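Putative chorismate mutase (Yersinia pestis biovar Microtus str. 91001, PDB 2GBB) catalyses the Claisen rearrangement of chorismate to prephenate as a secreted, all-helical chorismate mutase. Local coordinates at residues G4-L9 against L108-E113; M17-G22 against P86-K91. All blocks are in the same frame, centred on the assembly; numbering follows the deposited sequence. Where two conformers were deposited one is given.

From the N terminus the chain enters through a short loop and helix 7-14, then helix 17-26. It continues through helices 34-50 and 55-82, and a loop carries it into helix 93-117. Interaction 1 sets residues 4-9 against 108-113 of helix 93-117 and so closes the larger loop. Interaction 2, between 17-22 and 86-91, closes a smaller one nested inside it, joining helix 17-26 to the linker that leads into helix 93-117. The two contacts lie on opposite sides of the chain's centre, about 27 Å apart between their centres, and tie the N-terminal helices to helix 93-117 and its approach.

Interaction 1: residues G4-L9 against L108-E113; sequences GQTAPL and LEQIAE
Q110 is the side chain to start with: it leaves helix 93-117 toward the N-terminal segment and meets Q5, T6 and L9. Its CG stands anti to the backbone N (chi1 -167°), and the chain then bends at chi2 (52°), so that it lies along the incoming loop. L9 comes in at one end of this chain. Its CD1 touches Q110 CB at 3.6 Å, the two side chains crossing at about a right angle. Further along, T6 and Q110 slide past each other in opposite directions, with T6 OG1 3.6 Å from Q110 CG. At the far end Q5 gives its CB to the amide, 3.8 Å from Q110 NE2, while the bent remainder of Q5 leads away from the helix; the carbonyl O of Q5 lies 3.8 Å from Q110 CG.

With T6 chi1 at -56°, OG1 sits beside its own backbone N, and CG2 is swung over to I111, where it meets CG1 at 3.7 Å. These two side chains also cross nearly at right angles. I111 touches L61 of helix 55-82 as well, so the contact joins on to a third helix of the bundle. One turn earlier on helix 93-117, I107 touches both T6 and L9.

Nearby, the C3-C118 disulfide ties the same N-terminal region to the residue just after helix 93-117. E114 accepts hydrogen bonds from the backbone N atoms of G4 and Q5, and its OE2 also takes Q110 NE2, probably fixing the rotation of that amide. The direct contact is thus a van der Waals fit of Q110, T6, L9 and I111, methyls and methylenes mixed with the T6 hydroxyl, Q5 carbonyl and Q110 amide, while the hydrogen bonds joining G4 and Q5 to this helix run through E114.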
# COMPACT_ATOMS: atom_id res chain seq x y z
N GLY A 4 29.72 10.99 -6.48
CA GLY A 4 29.02 9.88 -5.80
C GLY A 4 28.30 10.26 -4.52
O GLY A 4 28.08 9.41 -3.64
N GLN A 5 27.92 11.52 -4.39
CA GLN A 5 27.24 11.97 -3.17
C GLN A 5 25.71 12.24 -3.28
O GLN A 5 25.13 12.83 -2.38
CB GLN A 5 27.99 13.16 -2.56
CG GLN A 5 29.44 12.88 -2.07
CD GLN A 5 29.63 11.51 -1.38
OE1 GLN A 5 28.88 11.10 -0.47
NE2 GLN A 5 30.66 10.79 -1.83
N THR A 6 25.06 11.79 -4.36
CA THR A 6 23.63 12.06 -4.56
C THR A 6 22.74 11.07 -3.81
O THR A 6 21.79 11.47 -3.15
CB THR A 6 23.24 12.09 -6.07
OG1 THR A 6 24.05 13.06 -6.74
CG2 THR A 6 21.76 12.51 -6.24
N ALA A 7 23.06 9.78 -3.92
CA ALA A 7 22.25 8.74 -3.29
C ALA A 7 21.93 8.94 -1.82
O ALA A 7 20.80 8.65 -1.43
CB ALA A 7 22.88 7.38 -3.50
N PRO A 8 22.90 9.40 -0.99
CA PRO A 8 22.62 9.67 0.43
C PRO A 8 21.48 10.67 0.62
O PRO A 8 20.64 10.53 1.54
CB PRO A 8 23.94 10.25 0.94
CG PRO A 8 25.02 9.61 0.07
CD PRO A 8 24.34 9.59 -1.31
N LEU A 9 21.41 11.64 -0.27
CA LEU A 9 20.34 12.65 -0.26
C LEU A 9 19.00 12.07 -0.66
O LEU A 9 17.99 12.36 -0.04
CB LEU A 9 20.72 13.86 -1.14
CG LEU A 9 22.09 14.49 -0.77
CD1 LEU A 9 22.73 15.28 -1.90
CD2 LEU A 9 21.94 15.38 0.47
N LEU A 108 19.12 18.09 -6.37
CA LEU A 108 19.33 18.76 -7.64
C LEU A 108 20.64 19.57 -7.70
O LEU A 108 21.30 19.61 -8.74
CB LEU A 108 18.15 19.69 -7.95
CG LEU A 108 16.76 19.07 -8.15
CD1 LEU A 108 15.82 20.19 -8.65
CD2 LEU A 108 16.82 17.97 -9.14
N GLU A 109 20.97 20.24 -6.61
CA GLU A 109 22.24 20.95 -6.47
C GLU A 109 23.41 19.97 -6.59
O GLU A 109 24.38 20.24 -7.30
CB GLU A 109 22.35 21.69 -5.13
CG GLU A 109 21.37 22.82 -5.03
CD GLU A 109 21.39 23.51 -3.67
OE1 GLU A 109 21.51 22.86 -2.61
OE2 GLU A 109 21.27 24.73 -3.65
N GLN A 110 23.30 18.82 -5.92
CA GLN A 110 24.36 17.83 -5.97
C GLN A 110 24.55 17.21 -7.36
O GLN A 110 25.70 16.99 -7.82
CB GLN A 110 24.09 16.74 -4.94
CG GLN A 110 25.27 15.80 -4.67
CD GLN A 110 26.56 16.54 -4.33
OE1 GLN A 110 26.58 17.45 -3.51
NE2 GLN A 110 27.65 16.14 -4.97
N ILE A 111 23.44 16.87 -8.01
CA ILE A 111 23.50 16.38 -9.39
C ILE A 111 24.13 17.39 -10.36
O ILE A 111 24.96 17.02 -11.20
CB ILE A 111 22.09 15.95 -9.91
CG1 ILE A 111 21.67 14.61 -9.29
CG2 ILE A 111 22.12 15.80 -11.43
CD1 ILE A 111 20.16 14.23 -9.52
N ALA A 112 23.74 18.66 -10.25
CA ALA A 112 24.28 19.71 -11.12
C ALA A 112 25.79 19.81 -10.90
O ALA A 112 26.55 19.71 -11.85
CB ALA A 112 23.61 21.07 -10.82
N GLU A 113 26.21 20.00 -9.65
CA GLU A 113 27.63 19.98 -9.31
C GLU A 113 28.36 18.76 -9.95
O GLU A 113 29.35 18.93 -10.71
CB GLU A 113 27.80 20.00 -7.78
CG GLU A 113 29.22 20.35 -7.27
CD GLU A 113 30.00 19.12 -6.71
OE1 GLU A 113 30.01 18.06 -7.37
OE2 GLU A 113 30.61 19.23 -5.60

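Interaction 2: residues M17-G22 against P86-K91; sequences MKDVAG and PGWQPK. With SO4 (sulfate ion), chain F.
Fully extended from chi1 (-176°) onward, K18 lays its aliphatic chain across one face of the W88 indole. Its CE sits 3.8 Å from the centroid of the six-membered ring in a CH-pi contact, and NZ lies over the five-membered ring, 4.1 Å from its centroid and only 5° off the normal, a cation-pi pair. The ammonium also makes a salt bridge with E85 and hydrogen bonds to two oxygens of a sulfate, probably from the crystallisation liquor, NZ to O2 being 3.0 Å; Y76 OH binds the same ion. W88, its CG anti to the backbone N, reaches toward K18 tip to tip. G22, with no side chain, lets its CA come to the ring edge, 3.9 Å from W88 CZ3. In this all-helical chorismate mutase fold, the contact lays the loop between helices 55-82 and 93-117 along helix 17-26. P90 N lies above the opposite indole face, offset toward the rim, and P90 CG packs 3.7 Å from G22 C. Beside it D19, CG anti to the carbonyl carbon, turns OD1 to the loop backbone: K91 N donates to OD1 at 2.8 Å, nearly straight at 169°, arriving from above the carboxylate plane.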
# COMPACT_ATOMS: atom_id res chain seq x y z
N MSE A 17 8.91 9.44 4.39
CA MSE A 17 7.67 9.02 3.76
C MSE A 17 6.78 8.19 4.69
O MSE A 17 5.55 8.12 4.51
CB MSE A 17 7.98 8.28 2.47
CG MSE A 17 8.67 9.19 1.45
SE MSE A 17 7.65 10.82 1.13
CE MSE A 17 8.99 11.66 0.10
N LYS A 18 7.41 7.60 5.70
CA LYS A 18 6.64 6.97 6.78
C LYS A 18 5.78 8.04 7.45
O LYS A 18 4.60 7.78 7.68
CB LYS A 18 7.50 6.21 7.79
CG LYS A 18 6.64 5.46 8.85
CD LYS A 18 7.49 5.01 10.02
CE LYS A 18 6.71 4.13 11.03
NZ LYS A 18 7.73 3.53 11.97
N ASP A 19 6.32 9.22 7.73
CA ASP A 19 5.49 10.29 8.32
C ASP A 19 4.35 10.72 7.41
O ASP A 19 3.26 11.03 7.93
CB ASP A 19 6.30 11.53 8.63
CG ASP A 19 7.19 11.34 9.86
OD1 ASP A 19 6.65 11.26 10.96
OD2 ASP A 19 8.39 11.21 9.69
N VAL A 20 4.62 10.79 6.10
CA VAL A 20 3.57 11.22 5.15
C VAL A 20 2.48 10.17 5.13
O VAL A 20 1.31 10.50 5.21
CB VAL A 20 4.14 11.48 3.71
CG1 VAL A 20 3.01 11.90 2.73
CG2 VAL A 20 5.28 12.55 3.72
N ALA A 21 2.87 8.88 5.10
CA ALA A 21 1.94 7.75 5.14
C ALA A 21 1.10 7.82 6.40
O ALA A 21 -0.12 7.55 6.35
CB ALA A 21 2.72 6.41 5.11
N GLY A 22 1.75 8.12 7.53
CA GLY A 22 1.03 8.20 8.83
C GLY A 22 0.03 9.34 8.86
O GLY A 22 -1.08 9.17 9.37
N PRO A 86 0.93 1.95 17.68
CA PRO A 86 0.35 3.05 18.47
C PRO A 86 1.46 3.80 19.22
O PRO A 86 2.50 3.22 19.54
CB PRO A 86 -0.60 2.33 19.47
CG PRO A 86 -0.72 0.93 18.97
CD PRO A 86 0.60 0.64 18.28
N GLY A 87 1.28 5.09 19.48
CA GLY A 87 2.44 5.85 20.03
C GLY A 87 3.77 5.85 19.23
O GLY A 87 4.82 6.20 19.79
N TRP A 88 3.74 5.41 17.96
CA TRP A 88 4.55 6.10 16.94
C TRP A 88 3.56 7.09 16.37
O TRP A 88 2.45 6.72 16.01
CB TRP A 88 5.08 5.22 15.81
CG TRP A 88 5.65 6.08 14.66
CD1 TRP A 88 6.89 6.62 14.60
CD2 TRP A 88 4.97 6.51 13.45
NE1 TRP A 88 7.05 7.35 13.43
CE2 TRP A 88 5.89 7.30 12.71
CE3 TRP A 88 3.69 6.30 12.93
CZ2 TRP A 88 5.57 7.87 11.47
CZ3 TRP A 88 3.37 6.88 11.68
CH2 TRP A 88 4.30 7.66 10.98
N GLN A 89 3.95 8.35 16.30
CA GLN A 89 3.08 9.38 15.77
C GLN A 89 3.80 10.14 14.64
O GLN A 89 4.99 10.41 14.72
CB GLN A 89 2.70 10.34 16.91
CG GLN A 89 2.86 11.86 16.62
CD GLN A 89 1.54 12.62 16.58
OE1 GLN A 89 0.90 12.84 17.62
NE2 GLN A 89 1.14 13.05 15.39
N PRO A 90 3.09 10.41 13.54
CA PRO A 90 3.70 11.17 12.48
C PRO A 90 3.99 12.63 12.89
O PRO A 90 3.25 13.22 13.66
CB PRO A 90 2.67 11.11 11.36
CG PRO A 90 1.39 10.80 12.01
CD PRO A 90 1.73 9.97 13.20
N LYS A 91 5.09 13.16 12.40
CA LYS A 91 5.40 14.58 12.56
C LYS A 91 4.38 15.48 11.82
O LYS A 91 3.71 15.01 10.91
CB LYS A 91 6.84 14.83 12.07
CG LYS A 91 7.89 14.30 13.08
CD LYS A 91 9.32 14.39 12.53
CE LYS A 91 10.27 13.38 13.24
NZ LYS A 91 11.66 13.42 12.60
S SO4 F . 10.12 1.23 10.73
O1 SO4 F . 8.94 1.53 9.95
O2 SO4 F . 10.45 2.41 11.53
O3 SO4 F . 9.84 0.10 11.61
O4 SO4 F . 11.23 0.88 9.87